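PDB 5F7V: Lmo0181 protein from Listeria monocytogenes serovar 1/2a, which binds the cyclic glucan cycloalternan and probably delivers it, as a membrane-anchored lipoprotein, to an ABC transporter for uptake. Local coordinates for residues 15-20 and 298-303; 177-182 and 366-371; 237-240 and 244-247; 332-337 and 341-346. One frame throughout, in Å; residues are numbered along the deposited sequence.

Contact 1: residues 15-20 and 298-303. With GLC (alpha-D-glucopyranose), chain B.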
# COMPACT_ATOMS: atom_id res chain seq x y z
N ILE A 15 -20.39 -18.34 -2.17
CA ILE A 15 -18.99 -18.20 -2.52
C ILE A 15 -18.19 -17.80 -1.29
O ILE A 15 -18.69 -17.19 -0.35
CB ILE A 15 -18.74 -17.17 -3.66
CG1 ILE A 15 -19.12 -15.74 -3.23
CG2 ILE A 15 -19.42 -17.63 -4.94
CD1 ILE A 15 -18.69 -14.65 -4.20
N THR A 16 -16.91 -18.13 -1.30
CA THR A 16 -15.95 -17.63 -0.32
C THR A 16 -15.15 -16.47 -0.89
O THR A 16 -14.75 -16.52 -2.06
CB THR A 16 -15.02 -18.75 0.14
OG1 THR A 16 -14.42 -19.38 -1.00
CG2 THR A 16 -15.82 -19.82 0.88
N TYR A 17 -14.90 -15.47 -0.06
CA TYR A 17 -14.07 -14.30 -0.39
C TYR A 17 -13.05 -14.14 0.71
O TYR A 17 -13.43 -14.02 1.86
CB TYR A 17 -14.93 -13.03 -0.54
CG TYR A 17 -14.11 -11.76 -0.75
CD1 TYR A 17 -13.12 -11.71 -1.73
CD2 TYR A 17 -14.32 -10.64 0.04
CE1 TYR A 17 -12.37 -10.58 -1.92
CE2 TYR A 17 -13.60 -9.49 -0.17
CZ TYR A 17 -12.62 -9.48 -1.13
OH TYR A 17 -11.81 -8.36 -1.33
N TYR A 18 -11.77 -14.22 0.35
CA TYR A 18 -10.64 -14.12 1.28
C TYR A 18 -10.05 -12.74 1.06
O TYR A 18 -9.85 -12.33 -0.10
CB TYR A 18 -9.69 -15.23 0.91
CG TYR A 18 -8.71 -15.84 1.85
CD1 TYR A 18 -8.99 -16.95 2.63
CD2 TYR A 18 -7.41 -15.34 1.88
CE1 TYR A 18 -8.03 -17.51 3.45
CE2 TYR A 18 -6.43 -15.86 2.69
CZ TYR A 18 -6.74 -16.96 3.48
OH TYR A 18 -5.67 -17.39 4.25
N GLN A 19 -9.82 -11.98 2.13
CA GLN A 19 -9.31 -10.60 1.96
C GLN A 19 -8.52 -10.11 3.16
O GLN A 19 -8.54 -10.73 4.23
CB GLN A 19 -10.48 -9.66 1.63
CG GLN A 19 -11.41 -9.37 2.80
CD GLN A 19 -10.98 -8.15 3.59
OE1 GLN A 19 -10.76 -7.08 3.02
NE2 GLN A 19 -10.89 -8.30 4.90
N PHE A 20 -7.84 -9.00 2.97
CA PHE A 20 -7.04 -8.33 3.98
C PHE A 20 -7.32 -6.87 4.19
O PHE A 20 -7.05 -6.38 5.26
CB PHE A 20 -5.52 -8.46 3.70
CG PHE A 20 -5.11 -7.83 2.40
CD1 PHE A 20 -4.82 -6.47 2.31
CD2 PHE A 20 -5.06 -8.60 1.27
CE1 PHE A 20 -4.53 -5.92 1.06
CE2 PHE A 20 -4.73 -8.07 0.05
CZ PHE A 20 -4.48 -6.72 -0.07
N PHE A 298 -17.19 -13.75 -10.03
CA PHE A 298 -17.03 -12.62 -10.89
C PHE A 298 -18.03 -11.52 -10.63
O PHE A 298 -17.68 -10.34 -10.62
CB PHE A 298 -17.07 -13.02 -12.38
CG PHE A 298 -16.96 -11.83 -13.26
CD1 PHE A 298 -15.73 -11.21 -13.44
CD2 PHE A 298 -18.08 -11.25 -13.81
CE1 PHE A 298 -15.64 -10.04 -14.20
CE2 PHE A 298 -17.98 -10.11 -14.57
CZ PHE A 298 -16.75 -9.51 -14.79
N LYS A 299 -19.28 -11.90 -10.37
CA LYS A 299 -20.29 -10.86 -10.10
C LYS A 299 -19.92 -10.10 -8.83
O LYS A 299 -20.08 -8.88 -8.74
CB LYS A 299 -21.67 -11.45 -9.95
CG LYS A 299 -22.30 -11.84 -11.27
CD LYS A 299 -23.64 -12.47 -10.97
CE LYS A 299 -24.32 -12.96 -12.19
NZ LYS A 299 -24.51 -11.86 -13.15
N PHE A 300 -19.44 -10.80 -7.82
CA PHE A 300 -19.00 -10.13 -6.61
C PHE A 300 -17.76 -9.25 -6.89
O PHE A 300 -17.72 -8.09 -6.44
CB PHE A 300 -18.67 -11.16 -5.52
CG PHE A 300 -18.18 -10.51 -4.25
CD1 PHE A 300 -19.06 -9.74 -3.51
CD2 PHE A 300 -16.84 -10.59 -3.87
CE1 PHE A 300 -18.61 -9.10 -2.35
CE2 PHE A 300 -16.42 -9.98 -2.72
CZ PHE A 300 -17.29 -9.23 -1.97
N ALA A 301 -16.76 -9.76 -7.63
CA ALA A 301 -15.61 -8.95 -7.99
C ALA A 301 -15.99 -7.70 -8.75
O ALA A 301 -15.43 -6.61 -8.52
CB ALA A 301 -14.59 -9.78 -8.78
N SER A 302 -16.91 -7.85 -9.70
CA SER A 302 -17.38 -6.74 -10.51
C SER A 302 -18.11 -5.71 -9.66
O SER A 302 -17.91 -4.50 -9.81
CB SER A 302 -18.25 -7.26 -11.66
OG SER A 302 -18.65 -6.15 -12.46
N PHE A 303 -18.98 -6.16 -8.76
CA PHE A 303 -19.66 -5.29 -7.81
C PHE A 303 -18.65 -4.47 -7.00
O PHE A 303 -18.75 -3.25 -6.86
CB PHE A 303 -20.57 -6.15 -6.88
CG PHE A 303 -21.19 -5.39 -5.74
CD1 PHE A 303 -20.52 -5.25 -4.53
CD2 PHE A 303 -22.46 -4.83 -5.87
CE1 PHE A 303 -21.10 -4.55 -3.48
CE2 PHE A 303 -23.03 -4.14 -4.79
CZ PHE A 303 -22.35 -4.01 -3.60
C1 GLC B . -1.57 -2.76 6.16
C2 GLC B . -1.35 -2.74 4.66
C3 GLC B . -2.56 -2.19 3.92
C4 GLC B . -3.77 -3.01 4.31
C5 GLC B . -3.96 -2.88 5.82
C6 GLC B . -5.20 -3.61 6.32
O2 GLC B . -0.19 -1.96 4.38
O3 GLC B . -2.40 -2.40 2.52
O4 GLC B . -4.93 -2.59 3.58
O5 GLC B . -2.80 -3.42 6.46
O6 GLC B . -4.96 -5.01 6.21
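Phe300 turns the edge of its ring toward the face of Tyr17 in a T-shaped (edge-to-face) stack. The ring centroids are 4.9 Å apart and the planes meet at 62°. Phe300 CE2 does the touching. It sits over one face of Tyr17, off centre, and comes to 3.5 Å from Tyr17 CG. This is the tight end of the contact, and Phe36 packs edge-to-face against Phe300 as well. The side of Ile15 is thinner: one methyl, Ile15 CD1, reaches Phe300 CB at 3.7 Å. Ile15 CG1 stands between its backbone N and carbonyl carbon (chi1 65°), which sends CD1 down to the helix. The fold here is the alpha/beta lobe of a periplasmic-binding-protein type receptor. Strand 13-19 lies parallel to strands 43-49 and 71-75, and helix 294-306 packs on strands 13-19 and 43-49. Lys299 is partly exposed, and the end of its side chain leads away from the strand. Just past the strand's end, well away from this packing, Phe20 belongs to the glycan pocket. Phe20 O accepts a hydrogen bond from O6 of the chain B glucose at 2.7 Å, and O4 of this sugar lies near the plane of the Phe20 ring, at its edge.

Contact 2: residues 177-182 and 366-371; sequences VTMNEF and DYTNSE. With GLC (alpha-D-glucopyranose), chain C.
Asn369 OD1 accepts the backbone N-H of Met179 at 2.7 Å. The bond is fairly straight, with an angle of 160° at the hydrogen, and the donor lies in the carbonyl plane. The same oxygen also rests against the backbone of Thr178, 3.1 Å from Thr178 CA. Asn369 CG lies beside its own backbone N (chi1 -71°), which swings the amide off helix 361-376 toward the start of helix 179-187. The other end of the amide is used too. Asn369 ND2 donates to a water that also takes the N-H of Asn180. A second water bridges Val177 O and Asn369 O. Below this polar layer, Met179 bends at chi2 and chi3 and brings CE to 3.6 Å from Thr368 OG1. Thr178 is the N-cap: its OG1 accepts from Glu181 N at 3.0 Å. Asn369 therefore takes up one N-H of the first turn and Thr178 another. The capped turn presents two side chains to the sugar. Asn180 ND2 donates to O5 of the chain C glucose at 3.0 Å, and Glu181 OE1 accepts from its O6 at 2.6 Å. Glu77 and Trp361 also bond to the amide of Asn180, which should hold it in place. The arrangement is a capped helix N-terminus placed at the wall of the glycan pocket of a solute-binding protein.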
# COMPACT_ATOMS: atom_id res chain seq x y z
N VAL A 177 11.62 1.29 6.78
CA VAL A 177 12.88 1.00 6.09
C VAL A 177 12.77 -0.42 5.54
O VAL A 177 13.28 -1.36 6.13
CB VAL A 177 14.13 1.23 6.96
CG1 VAL A 177 15.36 1.18 6.07
CG2 VAL A 177 14.01 2.60 7.62
N THR A 178 12.05 -0.52 4.43
CA THR A 178 11.64 -1.78 3.84
C THR A 178 11.82 -1.68 2.32
O THR A 178 11.95 -0.59 1.79
CB THR A 178 10.15 -2.08 4.12
OG1 THR A 178 9.39 -1.02 3.49
CG2 THR A 178 9.87 -2.21 5.60
N MET A 179 11.80 -2.83 1.65
CA MET A 179 11.83 -2.82 0.19
C MET A 179 10.68 -2.01 -0.38
O MET A 179 10.86 -1.27 -1.35
CB MET A 179 11.83 -4.27 -0.34
CG MET A 179 11.76 -4.31 -1.86
SD MET A 179 13.26 -3.65 -2.67
CE MET A 179 14.01 -5.19 -3.13
N ASN A 180 9.48 -2.15 0.19
CA ASN A 180 8.33 -1.43 -0.38
C ASN A 180 8.49 0.06 -0.24
O ASN A 180 8.18 0.80 -1.18
CB ASN A 180 7.02 -1.85 0.29
CG ASN A 180 6.05 -2.49 -0.66
OD1 ASN A 180 6.43 -3.27 -1.55
ND2 ASN A 180 4.77 -2.16 -0.49
N GLU A 181 9.05 0.51 0.88
CA GLU A 181 9.27 1.95 1.03
C GLU A 181 10.42 2.41 0.14
O GLU A 181 10.44 3.51 -0.40
CB GLU A 181 9.55 2.28 2.48
CG GLU A 181 9.41 3.77 2.79
CD GLU A 181 7.98 4.27 2.83
OE1 GLU A 181 6.99 3.47 2.76
OE2 GLU A 181 7.84 5.51 2.97
N PHE A 182 11.42 1.53 0.03
CA PHE A 182 12.67 1.94 -0.62
C PHE A 182 12.56 2.14 -2.10
O PHE A 182 13.28 2.99 -2.61
CB PHE A 182 13.74 0.91 -0.33
CG PHE A 182 15.11 1.39 -0.71
CD1 PHE A 182 15.65 2.51 -0.07
CD2 PHE A 182 15.85 0.79 -1.69
CE1 PHE A 182 16.89 3.01 -0.40
CE2 PHE A 182 17.10 1.28 -2.03
CZ PHE A 182 17.59 2.40 -1.39
N ASP A 366 11.40 -9.96 1.45
CA ASP A 366 11.73 -10.52 2.75
C ASP A 366 13.23 -10.46 3.00
O ASP A 366 13.68 -10.12 4.12
CB ASP A 366 11.24 -11.96 2.85
CG ASP A 366 9.73 -12.08 2.96
OD1 ASP A 366 8.98 -11.14 3.25
OD2 ASP A 366 9.28 -13.21 2.71
N TYR A 367 14.02 -10.84 1.99
CA TYR A 367 15.49 -10.82 2.18
C TYR A 367 16.01 -9.41 2.43
O TYR A 367 16.73 -9.14 3.37
CB TYR A 367 16.19 -11.44 0.97
CG TYR A 367 17.69 -11.42 1.14
CD1 TYR A 367 18.34 -12.45 1.81
CD2 TYR A 367 18.46 -10.35 0.72
CE1 TYR A 367 19.72 -12.42 1.99
CE2 TYR A 367 19.83 -10.31 0.90
CZ TYR A 367 20.45 -11.33 1.56
OH TYR A 367 21.83 -11.29 1.76
N THR A 368 15.59 -8.49 1.58
CA THR A 368 16.03 -7.11 1.68
C THR A 368 15.59 -6.51 3.00
O THR A 368 16.35 -5.77 3.62
CB THR A 368 15.50 -6.28 0.51
OG1 THR A 368 16.14 -6.78 -0.67
CG2 THR A 368 15.79 -4.81 0.61
N ASN A 369 14.37 -6.83 3.44
CA ASN A 369 13.89 -6.28 4.70
C ASN A 369 14.72 -6.76 5.87
O ASN A 369 14.98 -6.01 6.80
CB ASN A 369 12.41 -6.61 4.92
CG ASN A 369 11.51 -5.85 3.99
OD1 ASN A 369 11.95 -4.87 3.42
ND2 ASN A 369 10.29 -6.27 3.84
N SER A 370 15.17 -8.01 5.81
CA SER A 370 16.04 -8.52 6.87
C SER A 370 17.37 -7.73 6.84
O SER A 370 17.87 -7.35 7.90
CB SER A 370 16.27 -10.02 6.69
OG SER A 370 17.26 -10.52 7.58
N GLU A 371 17.94 -7.48 5.66
CA GLU A 371 19.19 -6.72 5.56
C GLU A 371 19.01 -5.31 6.10
O GLU A 371 19.89 -4.79 6.77
CB GLU A 371 19.69 -6.68 4.12
CG GLU A 371 20.17 -8.05 3.64
CD GLU A 371 21.25 -8.68 4.49
OE1 GLU A 371 22.29 -7.98 4.66
OE2 GLU A 371 21.09 -9.79 5.05
C1 GLC C . 3.12 -1.84 2.72
C2 GLC C . 3.15 -1.78 4.24
C3 GLC C . 2.69 -0.39 4.69
C4 GLC C . 3.57 0.67 4.05
C5 GLC C . 3.68 0.47 2.53
C6 GLC C . 4.74 1.34 1.86
O2 GLC C . 2.34 -2.81 4.81
O3 GLC C . 2.83 -0.37 6.12
O4 GLC C . 3.01 1.97 4.26
O5 GLC C . 4.00 -0.87 2.15
O6 GLC C . 6.01 1.04 2.44
O HOH W 1 13.02 -3.90 7.11
O HOH W 2 8.76 -4.46 1.95

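Contact 3: residues 237-240 and 244-247. With GLC (alpha-D-glucopyranose), chain D.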
# COMPACT_ATOMS: atom_id res chain seq x y z
N GLU A 237 2.01 3.28 13.88
CA GLU A 237 0.73 3.98 14.02
C GLU A 237 0.23 3.95 15.48
O GLU A 237 -0.48 4.86 15.90
CB GLU A 237 -0.31 3.38 13.07
CG GLU A 237 -0.53 1.91 13.20
CD GLU A 237 0.36 1.08 12.26
OE1 GLU A 237 1.50 1.44 11.81
OE2 GLU A 237 -0.16 -0.03 11.92
N ASP A 238 0.64 2.96 16.27
CA ASP A 238 0.26 2.93 17.69
C ASP A 238 0.99 4.03 18.46
O ASP A 238 0.41 4.77 19.26
CB ASP A 238 0.58 1.59 18.35
CG ASP A 238 0.05 0.39 17.61
OD1 ASP A 238 -1.04 0.51 17.03
OD2 ASP A 238 0.70 -0.68 17.62
N LEU A 239 2.29 4.18 18.17
CA LEU A 239 3.04 5.30 18.78
C LEU A 239 2.48 6.65 18.35
O LEU A 239 2.34 7.63 19.09
CB LEU A 239 4.52 5.21 18.49
CG LEU A 239 5.33 4.27 19.40
CD1 LEU A 239 4.90 2.82 19.34
CD2 LEU A 239 6.83 4.44 19.13
N PHE A 240 2.11 6.74 17.07
CA PHE A 240 1.46 7.97 16.58
C PHE A 240 0.17 8.30 17.32
O PHE A 240 -0.04 9.44 17.76
CB PHE A 240 1.24 7.88 15.06
CG PHE A 240 0.67 9.14 14.44
CD1 PHE A 240 1.51 10.22 14.19
CD2 PHE A 240 -0.68 9.28 14.15
CE1 PHE A 240 1.03 11.37 13.63
CE2 PHE A 240 -1.16 10.46 13.58
CZ PHE A 240 -0.30 11.49 13.32
N GLN A 244 3.36 10.15 20.24
CA GLN A 244 4.82 10.01 20.33
C GLN A 244 5.55 10.24 18.99
O GLN A 244 6.77 10.07 18.97
CB GLN A 244 5.20 8.63 20.85
CG GLN A 244 4.77 8.38 22.29
CD GLN A 244 5.20 7.00 22.71
OE1 GLN A 244 4.38 6.06 22.75
NE2 GLN A 244 6.47 6.86 22.96
N ILE A 245 4.86 10.53 17.88
CA ILE A 245 5.49 10.71 16.57
C ILE A 245 4.93 11.97 15.91
O ILE A 245 3.73 12.07 15.67
CB ILE A 245 5.29 9.45 15.71
CG1 ILE A 245 5.94 8.20 16.31
CG2 ILE A 245 5.77 9.71 14.29
CD1 ILE A 245 5.71 6.89 15.61
N ALA A 246 5.79 12.93 15.58
CA ALA A 246 5.29 14.14 14.95
C ALA A 246 4.93 13.96 13.48
O ALA A 246 3.96 14.57 13.03
CB ALA A 246 6.31 15.26 15.09
N MET A 247 5.67 13.14 12.74
CA MET A 247 5.45 12.93 11.28
C MET A 247 5.51 11.43 11.03
O MET A 247 6.48 10.78 11.39
CB MET A 247 6.51 13.62 10.41
CG MET A 247 6.42 15.11 10.41
SD MET A 247 7.73 15.89 9.48
CE MET A 247 9.12 15.87 10.63
C1 GLC D . 2.04 0.63 6.79
C2 GLC D . 2.73 0.82 8.13
C3 GLC D . 2.54 -0.36 9.05
C4 GLC D . 1.08 -0.78 9.12
C5 GLC D . 0.52 -0.99 7.73
C6 GLC D . -0.99 -1.19 7.86
O2 GLC D . 4.12 1.11 7.97
O3 GLC D . 3.10 -0.20 10.34
O4 GLC D . 0.92 -1.93 9.94
O5 GLC D . 0.68 0.20 6.96
O6 GLC D . -1.64 -1.40 6.60
O HOH W 3 1.72 11.64 17.59
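Gln244 N donates to Leu239 O at 3.0 Å, closing the turn that leads from helix 236-241 into strand 245-251; the donor is tilted 29° from the carbonyl plane. A water bridges the same turn, donating to both Phe240 O and Ile245 O. Ile245 then folds back over the helix end. Its CG1 lies beside the backbone N (chi1 -62°), and the extended chain carries CD1 to 3.5 Å from Leu239 CB. The side chains of Phe240 and Ile245 cross at about a right angle. Phe240 CD1 is 4.1 Å from Ile245 CB and nearer still, at 3.2 Å, to Ile245 O. This is a helix-to-strand connection in an alpha/beta lobe, where strand 245-251 runs parallel to strand 171-174 and antiparallel to strand 119-135. The chain turns a corner at Ala246. Phe258 and Phe263 pack on the ring of Phe240, and Trp171 touches Leu239. The Gln244 side chain passes Leu239 obliquely, with OE1 3.9 Å from Leu239 CG; its amide is held by Asn242 and by Lys169 O. At the other end of the short helix, Glu237 points away from the strand and grips the chain D glucose. Glu237 OE1 accepts from O3 of the glucose at 2.7 Å and Glu237 OE2 from its O4 at 2.9 Å. Trp253 NE1 is also bonded to the glucose.

Contact 4: residues 332-337 and 341-346; sequences PYLDAT and NREAVF
Arg342 brings its guanidinium over one face of Tyr333, turned steeply to it, in a cation-pi contact. Arg342 CZ is 4.6 Å from the Tyr333 ring centroid and only 6° off the ring normal. The two planes stand 72° apart, and NH1 points down at the centre of the ring. The bend of Arg342 at chi2 (-66°) helps bring the group there. Arg342 NH1 also lies 3.0 Å from Tyr333 O. Ala336 CB lies over one face of the guanidinium, toward its rim, 3.5 Å from Arg342 NH2. The aliphatic part of the arginine runs past the backbone carbonyls at the end of helix 327-335, and Arg342 CG is 3.6 Å from Leu334 O. Phe346 CE2 lies on the side of the Tyr333 ring plane away from Arg342 NH1. Tyr333 CD1 is near the plane of the Phe346 ring, at its edge, 4.0 Å from Phe346 CE2. Leu334 sends CD2 to the same Phe346 CE2 at 3.6 Å. Leu334 CD2 also lies 3.7 Å from Glu343 CD. Val345 CG2 lies at the edge of the Tyr333 ring. The arginine has further partners: NE bonds to Pro339 O, NH2 to Pro338 O and NH1 to Asn318 OD1. A buried positive charge is thus met by an aromatic face and by carbonyl oxygens, which probably offset much of the cost of burying it and tie the loop between the two helices together.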
# COMPACT_ATOMS: atom_id res chain seq x y z
N PRO A 332 -17.45 13.72 -1.54
CA PRO A 332 -17.50 13.60 -0.07
C PRO A 332 -16.13 13.28 0.52
O PRO A 332 -15.86 13.68 1.66
CB PRO A 332 -18.55 12.50 0.16
CG PRO A 332 -19.42 12.53 -1.05
CD PRO A 332 -18.47 12.85 -2.18
N TYR A 333 -15.26 12.58 -0.19
CA TYR A 333 -13.90 12.34 0.30
C TYR A 333 -13.09 13.61 0.41
O TYR A 333 -12.30 13.76 1.34
CB TYR A 333 -13.19 11.33 -0.61
CG TYR A 333 -11.87 10.83 -0.09
CD1 TYR A 333 -10.69 11.53 -0.29
CD2 TYR A 333 -11.79 9.64 0.62
CE1 TYR A 333 -9.49 11.05 0.17
CE2 TYR A 333 -10.59 9.16 1.11
CZ TYR A 333 -9.43 9.87 0.88
OH TYR A 333 -8.23 9.42 1.35
N LEU A 334 -13.24 14.50 -0.55
CA LEU A 334 -12.54 15.79 -0.51
C LEU A 334 -13.10 16.67 0.62
O LEU A 334 -12.35 17.46 1.22
CB LEU A 334 -12.69 16.52 -1.84
CG LEU A 334 -11.85 15.99 -2.99
CD1 LEU A 334 -12.32 16.68 -4.26
CD2 LEU A 334 -10.37 16.24 -2.66
N ASP A 335 -14.38 16.52 0.96
CA ASP A 335 -15.00 17.37 1.96
C ASP A 335 -14.90 16.82 3.37
O ASP A 335 -15.16 17.53 4.35
CB ASP A 335 -16.48 17.57 1.60
CG ASP A 335 -16.68 18.41 0.33
OD1 ASP A 335 -15.75 19.13 -0.09
OD2 ASP A 335 -17.77 18.37 -0.26
N ALA A 336 -14.53 15.56 3.48
CA ALA A 336 -14.42 14.91 4.78
C ALA A 336 -13.17 15.35 5.53
O ALA A 336 -12.13 15.72 4.96
CB ALA A 336 -14.37 13.40 4.56
N THR A 337 -13.30 15.37 6.84
CA THR A 337 -12.18 15.78 7.72
C THR A 337 -12.31 15.07 9.08
O THR A 337 -13.45 14.84 9.50
CB THR A 337 -12.12 17.31 7.88
OG1 THR A 337 -10.99 17.69 8.68
CG2 THR A 337 -13.38 17.92 8.48
N ASN A 341 -6.43 18.38 4.59
CA ASN A 341 -5.76 18.54 3.29
C ASN A 341 -5.89 17.30 2.42
O ASN A 341 -4.90 16.72 2.00
CB ASN A 341 -4.31 18.90 3.52
CG ASN A 341 -3.61 19.32 2.26
OD1 ASN A 341 -4.25 19.78 1.31
ND2 ASN A 341 -2.29 19.14 2.21
N ARG A 342 -7.14 16.91 2.17
CA ARG A 342 -7.47 15.78 1.31
C ARG A 342 -6.86 15.94 -0.09
O ARG A 342 -6.49 14.94 -0.71
CB ARG A 342 -8.99 15.62 1.23
CG ARG A 342 -9.73 15.31 2.53
CD ARG A 342 -9.35 13.96 3.04
NE ARG A 342 -10.01 13.55 4.29
CZ ARG A 342 -10.85 12.54 4.43
NH1 ARG A 342 -11.21 11.82 3.38
NH2 ARG A 342 -11.27 12.21 5.65
N GLU A 343 -6.70 17.19 -0.55
CA GLU A 343 -6.09 17.39 -1.88
C GLU A 343 -4.69 16.84 -1.96
O GLU A 343 -4.29 16.47 -3.07
CB GLU A 343 -6.16 18.84 -2.36
CG GLU A 343 -7.52 19.32 -2.79
CD GLU A 343 -8.09 18.80 -4.11
OE1 GLU A 343 -7.52 17.89 -4.78
OE2 GLU A 343 -9.17 19.35 -4.47
N ALA A 344 -3.95 16.73 -0.86
CA ALA A 344 -2.62 16.13 -0.93
C ALA A 344 -2.66 14.71 -1.48
O ALA A 344 -1.70 14.28 -2.13
CB ALA A 344 -1.94 16.10 0.44
N VAL A 345 -3.73 13.96 -1.24
CA VAL A 345 -3.84 12.60 -1.73
C VAL A 345 -3.83 12.61 -3.26
O VAL A 345 -3.16 11.80 -3.89
CB VAL A 345 -5.13 11.95 -1.17
CG1 VAL A 345 -5.34 10.57 -1.77
CG2 VAL A 345 -5.15 11.88 0.36
N PHE A 346 -4.61 13.51 -3.84
CA PHE A 346 -4.69 13.59 -5.30
C PHE A 346 -3.49 14.29 -5.89
O PHE A 346 -3.02 13.88 -6.95
CB PHE A 346 -6.03 14.24 -5.69
CG PHE A 346 -7.18 13.45 -5.18
CD1 PHE A 346 -7.60 12.32 -5.83
CD2 PHE A 346 -7.76 13.81 -3.98
CE1 PHE A 346 -8.64 11.57 -5.29
CE2 PHE A 346 -8.78 13.06 -3.42
CZ PHE A 346 -9.22 11.95 -4.10

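Contacts 1, 2 and 3 each carry residues of the glycan pocket, and the bound sugar lies among them. Contact 1 is on the opposite side of the chain's centre from contacts 2 and 3; its centre is about 30 Å from that of contact 2 and 34 Å from that of contact 3. Contacts 1 and 3 reach the same mixed sheet. Contacts 2 and 3 are about 21 Å apart between centres. Contact 4 has no pocket residue and lies about 21 Å from contact 3 between centres. Along the chain, contacts 1 and 2 cross, contact 3 is nested inside both, and contact 4 follows contact 1 and is nested inside contact 2. Distant parts of the sequence thus meet the cycloalternan together.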